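Local coordinates for protein GH26C (Muricauda sp. MAR_2010_75, PDB 6Q78) that probably hydrolyses internal beta-1,4-mannosidic linkages in mannan chains, as an endo-acting mannanase of glycoside hydrolase family 26, at residues 184-189 against 246-251; 333-338 against 371-376; 337-342 against 379-384. One frame throughout, in Å; residues are numbered along the deposited sequence.

Contact 1 of 3, residues 184-189 against 246-251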
loop_
_atom_site.group_PDB
_atom_site.type_symbol
_atom_site.label_atom_id
_atom_site.label_comp_id
_atom_site.label_asym_id
_atom_site.label_seq_id
_atom_site.Cartn_x
_atom_site.Cartn_y
_atom_site.Cartn_z
ATOM N N LYS A 184 -21.374 -8.973 0.932
ATOM C CA LYS A 184 -22.246 -9.709 1.841
ATOM C C LYS A 184 -21.996 -11.213 1.764
ATOM O O LYS A 184 -22.051 -11.911 2.786
ATOM C CB LYS A 184 -23.728 -9.390 1.565
ATOM C CG LYS A 184 -24.103 -7.925 1.840
ATOM C CD LYS A 184 -25.425 -7.529 1.163
ATOM C CE LYS A 184 -25.677 -6.032 1.304
ATOM N NZ LYS A 184 -26.903 -5.631 0.555
ATOM N N SER A 185 -21.707 -11.734 0.557
ATOM C CA SER A 185 -21.580 -13.173 0.381
ATOM C C SER A 185 -20.309 -13.747 1.007
ATOM O O SER A 185 -20.209 -14.969 1.140
ATOM C CB SER A 185 -21.658 -13.556 -1.104
ATOM O OG SER A 185 -20.399 -13.314 -1.747
ATOM N N ILE A 186 -19.317 -12.915 1.343
ATOM C CA ILE A 186 -18.085 -13.449 1.925
ATOM C C ILE A 186 -18.037 -13.338 3.438
ATOM O O ILE A 186 -17.091 -13.858 4.057
ATOM C CB ILE A 186 -16.809 -12.901 1.266
ATOM C CG1 ILE A 186 -16.695 -11.401 1.500
ATOM C CG2 ILE A 186 -16.752 -13.320 -0.184
ATOM C CD1 ILE A 186 -15.302 -10.823 1.092
ATOM N N LEU A 187 -19.037 -12.700 4.051
ATOM C CA LEU A 187 -19.112 -12.604 5.493
ATOM C C LEU A 187 -19.574 -13.947 6.043
ATOM O O LEU A 187 -20.125 -14.779 5.308
ATOM C CB LEU A 187 -20.148 -11.541 5.853
ATOM C CG LEU A 187 -19.814 -10.109 5.413
ATOM C CD1 LEU A 187 -20.968 -9.150 5.713
ATOM C CD2 LEU A 187 -18.561 -9.688 6.119
ATOM N N PRO A 188 -19.337 -14.207 7.319
ATOM C CA PRO A 188 -19.873 -15.431 7.925
ATOM C C PRO A 188 -21.376 -15.514 7.681
ATOM O O PRO A 188 -22.105 -14.538 7.853
ATOM C CB PRO A 188 -19.531 -15.263 9.409
ATOM C CG PRO A 188 -18.293 -14.382 9.390
ATOM C CD PRO A 188 -18.540 -13.403 8.263
ATOM N N GLY A 189 -21.846 -16.687 7.251
ATOM C CA GLY A 189 -23.222 -16.847 6.832
ATOM C C GLY A 189 -23.449 -16.605 5.354
ATOM O O GLY A 189 -24.502 -16.967 4.834
ATOM N N ILE A 246 -16.827 -3.299 8.415
ATOM C CA ILE A 246 -16.039 -3.493 9.627
ATOM C C ILE A 246 -15.991 -4.967 10.004
ATOM O O ILE A 246 -14.935 -5.489 10.403
ATOM C CB ILE A 246 -16.615 -2.619 10.756
ATOM C CG1 ILE A 246 -16.312 -1.139 10.474
ATOM C CG2 ILE A 246 -16.035 -3.020 12.117
ATOM C CD1 ILE A 246 -16.950 -0.217 11.523
ATOM N N GLN A 247 -17.121 -5.674 9.862
ATOM C CA GLN A 247 -17.132 -7.110 10.139
ATOM C C GLN A 247 -16.175 -7.847 9.216
ATOM O O GLN A 247 -15.472 -8.770 9.638
ATOM C CB GLN A 247 -18.549 -7.657 9.960
ATOM C CG GLN A 247 -18.670 -9.133 10.287
ATOM C CD GLN A 247 -20.047 -9.719 9.970
ATOM O OE1 GLN A 247 -20.956 -9.015 9.526
ATOM N NE2 GLN A 247 -20.204 -11.012 10.230
ATOM N N LEU A 248 -16.159 -7.479 7.934
ATOM C CA LEU A 248 -15.229 -8.103 6.998
ATOM C C LEU A 248 -13.782 -7.860 7.419
ATOM O O LEU A 248 -12.969 -8.800 7.469
ATOM C CB LEU A 248 -15.463 -7.536 5.597
ATOM C CG LEU A 248 -14.410 -7.937 4.560
ATOM C CD1 LEU A 248 -14.343 -9.462 4.335
ATOM C CD2 LEU A 248 -14.662 -7.206 3.236
ATOM N N TRP A 249 -13.461 -6.618 7.792
ATOM C CA TRP A 249 -12.094 -6.308 8.200
ATOM C C TRP A 249 -11.692 -7.103 9.440
ATOM O O TRP A 249 -10.590 -7.665 9.500
ATOM C CB TRP A 249 -11.958 -4.812 8.469
ATOM C CG TRP A 249 -11.014 -4.132 7.508
ATOM C CD1 TRP A 249 -11.337 -3.645 6.278
ATOM C CD2 TRP A 249 -9.596 -3.902 7.666
ATOM N NE1 TRP A 249 -10.230 -3.101 5.672
ATOM C CE2 TRP A 249 -9.151 -3.248 6.500
ATOM C CE3 TRP A 249 -8.667 -4.136 8.708
ATOM C CZ2 TRP A 249 -7.825 -2.855 6.337
ATOM C CZ3 TRP A 249 -7.384 -3.771 8.524
ATOM C CH2 TRP A 249 -6.976 -3.116 7.370
ATOM N N GLN A 250 -12.563 -7.132 10.459
ATOM C CA GLN A 250 -12.197 -7.805 11.702
ATOM C C GLN A 250 -12.081 -9.308 11.491
ATOM O O GLN A 250 -11.163 -9.948 12.024
ATOM C CB GLN A 250 -13.182 -7.462 12.816
ATOM C CG GLN A 250 -13.156 -5.970 13.150
ATOM C CD GLN A 250 -14.135 -5.620 14.242
ATOM O OE1 GLN A 250 -15.031 -6.401 14.567
ATOM N NE2 GLN A 250 -13.987 -4.418 14.805
ATOM N N PHE A 251 -13.010 -9.894 10.730
ATOM C CA PHE A 251 -12.892 -11.308 10.414
ATOM C C PHE A 251 -11.578 -11.587 9.705
ATOM O O PHE A 251 -10.877 -12.565 10.033
ATOM C CB PHE A 251 -14.040 -11.790 9.529
ATOM C CG PHE A 251 -13.830 -13.177 9.064
ATOM C CD1 PHE A 251 -14.166 -14.241 9.891
ATOM C CD2 PHE A 251 -13.258 -13.423 7.827
ATOM C CE1 PHE A 251 -13.912 -15.532 9.485
ATOM C CE2 PHE A 251 -12.996 -14.713 7.420
ATOM C CZ PHE A 251 -13.321 -15.765 8.243
HETATM O O HOH W 1 -22.493 -12.616 9.782
#
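Leu187 and Leu248 form the middle of this contact, where the chain leaving one helix rests on the flank of another. The two methyl branches of Leu187 do different work. Leu187 CD2 lies against the backbone of the helix, 3.7 Å from Leu248 N, and also touches Leu248 CA and CB. Leu187 CD1 comes to 3.8 Å from Gln247 OE1, as the two side chains cross obliquely.

Ile186 adds a second apolar touch, with its CD1 3.6 Å from Leu248 CD1. Its CG1 takes the crowded position between backbone N and carbonyl carbon, chi1 64°. CD1 then lies anti to CA (chi2 169°), and this end of the chain meets Leu248 although the CB bond does not aim at it.

Pro188 does point at the helix. Its ring and the Gln247 amide reach toward each other tip to tip, with Pro188 CD 3.5 Å from Gln247 NE2. Pro188 CG also passes Phe251 CD1 at a looser 4.2 Å.

No direct hydrogen bond joins the segments. A water does so instead. It accepts from Gln247 NE2 at 2.8 Å and donates to Pro188 O at 2.8 Å. The Gln247 chain is extended beyond CG, which carries its amide out to this water. Ile186, Leu187 and Leu248 make the buried, apolar part; the water bridge lies by Pro188, the exposed residue.

The third partner is helix 193-208. Its Tyr196 packs on both Ile186 and Leu248, while His193 bonds Ile186 O and meets the Phe251 ring. The contact thus ties the end of helix 176-186 to helix 242-259, on the outer layer of the barrel, with helix 193-208 packed against both.

Contact 2 of 3, residues 333-338 against 371-376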
loop_
_atom_site.group_PDB
_atom_site.type_symbol
_atom_site.label_atom_id
_atom_site.label_comp_id
_atom_site.label_asym_id
_atom_site.label_seq_id
_atom_site.Cartn_x
_atom_site.Cartn_y
_atom_site.Cartn_z
ATOM N N LEU A 333 0.593 8.116 2.805
ATOM C CA LEU A 333 -0.139 8.323 1.551
ATOM C C LEU A 333 0.152 7.072 0.727
ATOM O O LEU A 333 1.169 6.960 0.030
ATOM C CB LEU A 333 0.327 9.610 0.864
ATOM C CG LEU A 333 -0.344 9.937 -0.486
ATOM C CD1 LEU A 333 -1.869 10.149 -0.294
ATOM C CD2 LEU A 333 0.312 11.234 -1.061
ATOM N N THR A 334 -0.756 6.094 0.799
ATOM C CA THR A 334 -0.473 4.753 0.283
ATOM C C THR A 334 -0.508 4.641 -1.255
ATOM O O THR A 334 0.074 3.698 -1.791
ATOM C CB THR A 334 -1.375 3.687 0.950
ATOM O OG1 THR A 334 -2.722 4.168 1.037
ATOM C CG2 THR A 334 -0.922 3.411 2.350
ATOM N N GLU A 335 -1.138 5.567 -1.968
ATOM C CA GLU A 335 -1.077 5.628 -3.424
ATOM C C GLU A 335 -1.179 7.087 -3.788
ATOM O O GLU A 335 -2.035 7.795 -3.247
ATOM C CB GLU A 335 -2.272 4.995 -4.137
ATOM C CG GLU A 335 -2.265 3.489 -4.095
ATOM C CD GLU A 335 -3.293 2.897 -5.017
ATOM O OE1 GLU A 335 -3.565 3.487 -6.095
ATOM O OE2 GLU A 335 -3.822 1.786 -4.681
ATOM N N THR A 336 -0.356 7.514 -4.755
ATOM C CA THR A 336 -0.486 8.846 -5.317
ATOM C C THR A 336 0.200 8.869 -6.677
ATOM O O THR A 336 0.751 7.862 -7.151
ATOM C CB THR A 336 0.102 9.908 -4.372
ATOM O OG1 THR A 336 -0.351 11.218 -4.766
ATOM C CG2 THR A 336 1.636 9.836 -4.368
ATOM N N GLY A 337 0.120 10.028 -7.323
ATOM C CA GLY A 337 0.731 10.199 -8.626
ATOM C C GLY A 337 -0.109 11.099 -9.502
ATOM O O GLY A 337 -1.288 11.367 -9.237
ATOM N N TYR A 338 0.525 11.611 -10.539
ATOM C CA TYR A 338 -0.149 12.307 -11.632
ATOM C C TYR A 338 0.281 11.589 -12.902
ATOM O O TYR A 338 1.465 11.618 -13.259
ATOM C CB TYR A 338 0.236 13.786 -11.703
ATOM C CG TYR A 338 -0.435 14.446 -12.886
ATOM C CD1 TYR A 338 -1.796 14.660 -12.889
ATOM C CD2 TYR A 338 0.291 14.847 -14.009
ATOM C CE1 TYR A 338 -2.431 15.239 -13.971
ATOM C CE2 TYR A 338 -0.347 15.445 -15.095
ATOM C CZ TYR A 338 -1.710 15.617 -15.056
ATOM O OH TYR A 338 -2.369 16.204 -16.126
ATOM N N MET A 371 3.712 5.970 -1.899
ATOM C CA MET A 371 3.956 5.085 -3.038
ATOM C C MET A 371 3.243 5.578 -4.288
ATOM O O MET A 371 2.047 5.883 -4.256
ATOM C CB MET A 371 3.484 3.663 -2.715
ATOM C CG MET A 371 3.964 2.589 -3.738
ATOM S SD MET A 371 3.045 1.053 -3.556
ATOM C CE MET A 371 1.443 1.485 -4.268
ATOM N N PHE A 372 3.987 5.619 -5.388
ATOM C CA PHE A 372 3.439 5.884 -6.705
ATOM C C PHE A 372 2.856 4.605 -7.297
ATOM O O PHE A 372 3.331 3.489 -7.020
ATOM C CB PHE A 372 4.586 6.350 -7.605
ATOM C CG PHE A 372 5.118 7.711 -7.234
ATOM C CD1 PHE A 372 4.392 8.849 -7.543
ATOM C CD2 PHE A 372 6.341 7.860 -6.568
ATOM C CE1 PHE A 372 4.861 10.120 -7.194
ATOM C CE2 PHE A 372 6.810 9.142 -6.247
ATOM C CZ PHE A 372 6.068 10.261 -6.558
ATOM N N TRP A 373 1.813 4.766 -8.121
ATOM C CA TRP A 373 1.347 3.629 -8.898
ATOM C C TRP A 373 2.385 3.268 -9.964
ATOM O O TRP A 373 3.407 3.935 -10.113
ATOM C CB TRP A 373 -0.061 3.882 -9.463
ATOM C CG TRP A 373 -0.788 2.619 -9.773
ATOM C CD1 TRP A 373 -1.273 2.235 -10.994
ATOM C CD2 TRP A 373 -1.118 1.550 -8.857
ATOM N NE1 TRP A 373 -1.862 0.996 -10.907
ATOM C CE2 TRP A 373 -1.791 0.554 -9.611
ATOM C CE3 TRP A 373 -0.920 1.350 -7.482
ATOM C CZ2 TRP A 373 -2.254 -0.639 -9.040
ATOM C CZ3 TRP A 373 -1.380 0.156 -6.914
ATOM C CH2 TRP A 373 -2.034 -0.821 -7.701
ATOM N N TYR A 374 2.140 2.189 -10.700
ATOM C CA TYR A 374 3.144 1.714 -11.647
ATOM C C TYR A 374 3.231 2.600 -12.895
ATOM O O TYR A 374 2.281 3.303 -13.279
ATOM C CB TYR A 374 2.977 0.235 -12.017
ATOM C CG TYR A 374 1.617 -0.265 -12.448
ATOM C CD1 TYR A 374 0.989 0.209 -13.595
ATOM C CD2 TYR A 374 0.982 -1.267 -11.716
ATOM C CE1 TYR A 374 -0.259 -0.317 -14.005
ATOM C CE2 TYR A 374 -0.240 -1.784 -12.118
ATOM C CZ TYR A 374 -0.837 -1.313 -13.241
ATOM O OH TYR A 374 -2.071 -1.837 -13.631
ATOM N N ASN A 375 4.386 2.527 -13.549
ATOM C CA ASN A 375 4.533 2.998 -14.931
ATOM C C ASN A 375 4.215 1.849 -15.868
ATOM O O ASN A 375 4.539 0.703 -15.568
ATOM C CB ASN A 375 5.992 3.405 -15.173
ATOM C CG ASN A 375 6.404 4.687 -14.446
ATOM O OD1 ASN A 375 5.580 5.461 -13.956
ATOM N ND2 ASN A 375 7.725 4.914 -14.391
ATOM N N TYR A 376 3.572 2.147 -16.998
ATOM C CA TYR A 376 3.121 1.064 -17.867
ATOM C C TYR A 376 2.912 1.590 -19.280
ATOM O O TYR A 376 2.198 2.575 -19.471
ATOM C CB TYR A 376 1.783 0.521 -17.327
ATOM C CG TYR A 376 1.205 -0.615 -18.141
ATOM C CD1 TYR A 376 1.714 -1.899 -18.035
ATOM C CD2 TYR A 376 0.153 -0.399 -19.007
ATOM C CE1 TYR A 376 1.181 -2.945 -18.786
ATOM C CE2 TYR A 376 -0.382 -1.430 -19.754
ATOM C CZ TYR A 376 0.136 -2.698 -19.631
ATOM O OH TYR A 376 -0.410 -3.722 -20.380
#
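Thr336 and Phe372 pair as a parallel beta bridge, CA to CA 5.1 Å, at the ends of strands 330-336 and 369-372. The main bond runs from Thr336 N to Met371 O at 2.9 Å, with a C=O...N angle of 157°. Weak bonds flank it, from Met371 N to Leu333 O and from Trp373 N to Thr336 O. CA-H...O contacts fill in between them: Glu335 CA meets Met371 O, and Phe372 CA meets Thr336 O.

The chain turns a corner at Glu335, and its carboxylate swings back beside the Trp373 indole. The two side chains lie side by side and point the same way; the carboxylate and indole planes are 18° apart. Glu335 OE1 is 3.7 Å from Trp373 CE3, and Glu335 OE2 is 3.7 Å from Trp373 CZ3. Both oxygens have polar partners beyond the strands. Tyr299 OH bonds OE1, while Arg223 forms a salt bridge to OE2, which also bonds a bound Tris molecule, probably from the crystallisation liquor.

Met371 packs on the backbone of Thr334. Met371 CB is 3.5 Å from Thr334 O. A bend at chi3 (74°) brings Met371 CE to 3.6 Å from Thr334 O. The Phe372 ring turns its edge to Gly337, with Phe372 CD1 4.0 Å from Gly337 CA.

Strands 330-336 and 369-372 are the seventh and eighth of a (beta/alpha)8 TIM barrel. The end of strand seven is where clan GH-A enzymes carry the catalytic nucleophile, and Glu335 sits in a place consistent with that role. A tryptophan after strand eight, beside the glutamate, is likewise consistent with a residue lining the sugar-binding cleft.

Contact 3 of 3, residues 337-342 against 379-384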
loop_
_atom_site.group_PDB
_atom_site.type_symbol
_atom_site.label_atom_id
_atom_site.label_comp_id
_atom_site.label_asym_id
_atom_site.label_seq_id
_atom_site.Cartn_x
_atom_site.Cartn_y
_atom_site.Cartn_z
ATOM N N GLY A 337 0.120 10.028 -7.323
ATOM C CA GLY A 337 0.731 10.199 -8.626
ATOM C C GLY A 337 -0.109 11.099 -9.502
ATOM O O GLY A 337 -1.288 11.367 -9.237
ATOM N N TYR A 338 0.525 11.611 -10.539
ATOM C CA TYR A 338 -0.149 12.307 -11.632
ATOM C C TYR A 338 0.281 11.589 -12.902
ATOM O O TYR A 338 1.465 11.618 -13.259
ATOM C CB TYR A 338 0.236 13.786 -11.703
ATOM C CG TYR A 338 -0.435 14.446 -12.886
ATOM C CD1 TYR A 338 -1.796 14.660 -12.889
ATOM C CD2 TYR A 338 0.291 14.847 -14.009
ATOM C CE1 TYR A 338 -2.431 15.239 -13.971
ATOM C CE2 TYR A 338 -0.347 15.445 -15.095
ATOM C CZ TYR A 338 -1.710 15.617 -15.056
ATOM O OH TYR A 338 -2.369 16.204 -16.126
ATOM N N PHE A 339 -0.660 10.917 -13.559
ATOM C CA PHE A 339 -0.335 10.087 -14.713
ATOM C C PHE A 339 -0.182 10.937 -15.970
ATOM O O PHE A 339 -1.067 11.734 -16.305
ATOM C CB PHE A 339 -1.421 9.038 -14.946
ATOM C CG PHE A 339 -1.546 8.004 -13.868
ATOM C CD1 PHE A 339 -0.687 6.925 -13.818
ATOM C CD2 PHE A 339 -2.581 8.076 -12.947
ATOM C CE1 PHE A 339 -0.840 5.942 -12.836
ATOM C CE2 PHE A 339 -2.728 7.117 -11.957
ATOM C CZ PHE A 339 -1.849 6.045 -11.901
ATOM N N VAL A 340 0.938 10.747 -16.675
ATOM C CA VAL A 340 1.261 11.477 -17.893
ATOM C C VAL A 340 1.274 10.498 -19.051
ATOM O O VAL A 340 1.968 9.475 -19.001
ATOM C CB VAL A 340 2.632 12.171 -17.776
ATOM C CG1 VAL A 340 3.011 12.843 -19.090
ATOM C CG2 VAL A 340 2.618 13.194 -16.656
ATOM N N THR A 341 0.512 10.817 -20.100
ATOM C CA THR A 341 0.561 10.112 -21.380
ATOM C C THR A 341 0.791 11.193 -22.430
ATOM O O THR A 341 -0.094 12.016 -22.669
ATOM C CB THR A 341 -0.754 9.360 -21.614
ATOM O OG1 THR A 341 -1.022 8.505 -20.488
ATOM C CG2 THR A 341 -0.688 8.503 -22.876
ATOM N N LEU A 342 1.994 11.228 -23.024
ATOM C CA LEU A 342 2.413 12.423 -23.764
ATOM C C LEU A 342 1.550 12.693 -24.994
ATOM O O LEU A 342 1.471 13.847 -25.442
ATOM C CB LEU A 342 3.897 12.340 -24.126
ATOM C CG LEU A 342 4.835 12.361 -22.915
ATOM C CD1 LEU A 342 6.272 12.090 -23.345
ATOM C CD2 LEU A 342 4.742 13.694 -22.183
ATOM N N THR A 379 2.318 5.408 -20.330
ATOM C CA THR A 379 1.789 6.192 -19.229
ATOM C C THR A 379 2.730 6.074 -18.049
ATOM O O THR A 379 3.073 4.965 -17.640
ATOM C CB THR A 379 0.387 5.692 -18.851
ATOM O OG1 THR A 379 -0.472 5.854 -19.989
ATOM C CG2 THR A 379 -0.175 6.512 -17.704
ATOM N N TYR A 380 3.132 7.201 -17.494
ATOM C CA TYR A 380 4.086 7.159 -16.398
ATOM C C TYR A 380 3.654 8.118 -15.308
ATOM O O TYR A 380 3.097 9.187 -15.576
ATOM C CB TYR A 380 5.524 7.518 -16.869
ATOM C CG TYR A 380 5.761 8.943 -17.397
ATOM C CD1 TYR A 380 5.442 9.285 -18.701
ATOM C CD2 TYR A 380 6.343 9.922 -16.591
ATOM C CE1 TYR A 380 5.685 10.569 -19.201
ATOM C CE2 TYR A 380 6.602 11.222 -17.085
ATOM C CZ TYR A 380 6.265 11.534 -18.392
ATOM O OH TYR A 380 6.522 12.797 -18.934
ATOM N N CYS A 381 3.932 7.728 -14.069
ATOM C CA CYS A 381 3.810 8.686 -12.989
ATOM C C CYS A 381 5.121 8.933 -12.267
ATOM O O CYS A 381 5.156 9.761 -11.357
ATOM C CB CYS A 381 2.692 8.308 -12.005
ATOM S SG CYS A 381 3.014 6.809 -11.053
ATOM N N THR A 382 6.192 8.225 -12.635
ATOM C CA THR A 382 7.530 8.686 -12.291
ATOM C C THR A 382 8.340 8.707 -13.581
ATOM O O THR A 382 8.212 7.806 -14.422
ATOM C CB THR A 382 8.222 7.765 -11.250
ATOM O OG1 THR A 382 8.353 6.431 -11.774
ATOM C CG2 THR A 382 7.467 7.768 -9.904
ATOM N N PRO A 383 9.161 9.739 -13.788
ATOM C CA PRO A 383 9.819 9.911 -15.089
ATOM C C PRO A 383 11.098 9.090 -15.192
ATOM O O PRO A 383 11.648 8.598 -14.197
ATOM C CB PRO A 383 10.163 11.407 -15.107
ATOM C CG PRO A 383 10.429 11.718 -13.648
ATOM C CD PRO A 383 9.326 10.914 -12.916
ATOM N N VAL A 384 11.540 8.921 -16.437
ATOM C CA VAL A 384 12.879 8.404 -16.712
ATOM C C VAL A 384 13.609 9.516 -17.461
ATOM O O VAL A 384 12.974 10.492 -17.893
ATOM C CB VAL A 384 12.842 7.075 -17.489
ATOM C CG1 VAL A 384 12.134 5.965 -16.653
ATOM C CG2 VAL A 384 12.240 7.250 -18.861
HETATM O O HOH W 2 3.413 11.623 -10.395
#
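Tyr380 and Val340 pair across the strands as an antiparallel hydrogen-bonded pair. Val340 N gives to Tyr380 O at 2.9 Å, and Tyr380 N gives to Val340 O at 3.0 Å. Both bonds are nearly straight.

The Tyr380 side chain leaves CB with CG tucked between backbone N and carbonyl carbon, chi1 64°. The ring then runs alongside Val340. Tyr380 CD1 passes 3.5 Å from Val340 O. Further out, Tyr380 CE1 meets Val340 CG1, also at 3.5 Å. Val340 CB sits over one face, 3.9 Å from the centroid of the Tyr380 ring and offset toward the rim, in a CH-pi contact. At the tip, Tyr380 OH touches Val340 CG1 and Leu342 CD2 and bonds Pro388 O. An alanine here would probably leave Val340 without its aromatic cover and Pro388 O without this hydroxyl.

The other face of the pairing carries Thr341 and Thr379, whose OG1 atoms share a hydrogen bond of 2.8 Å. Next to it, Phe339 CD1 rests on Thr379 CG2 and Cys381 CB. Cys381 SG lies obliquely to the Phe339 ring, 5.1 Å from its centroid, as a sulfur-aromatic contact. A water bridges Tyr338 N and Cys381 O where the strands part.

Phe339 also meets the Tyr299 ring, near the bound Tris. This short antiparallel ribbon is not a hairpin. It links the loops that follow strands 330-336 and 369-372 of the barrel, on the side where TIM-barrel hydrolases build their active-site cleft.

Overall arrangement
Contacts 2 and 3 adjoin, with centres 9 Å apart, and share Gly337 and Tyr338. Contact 2 is buried core, where two barrel strands run parallel at the presumed active site. Contact 3 carries the same two chain paths onward into loops, now antiparallel and only partly buried. Asn375 ties them together through probable hydrogen bonds to Cys381 N and Thr382 O. Contact 1 stands apart, about 29 Å from contact 2 and 37 Å from contact 3 between centres, across the chain's centre from the latter. It lies in the helical layer. Its grip is apolar with one bridging water, whereas the other two depend on backbone hydrogen bonds, with aromatic rings beside them.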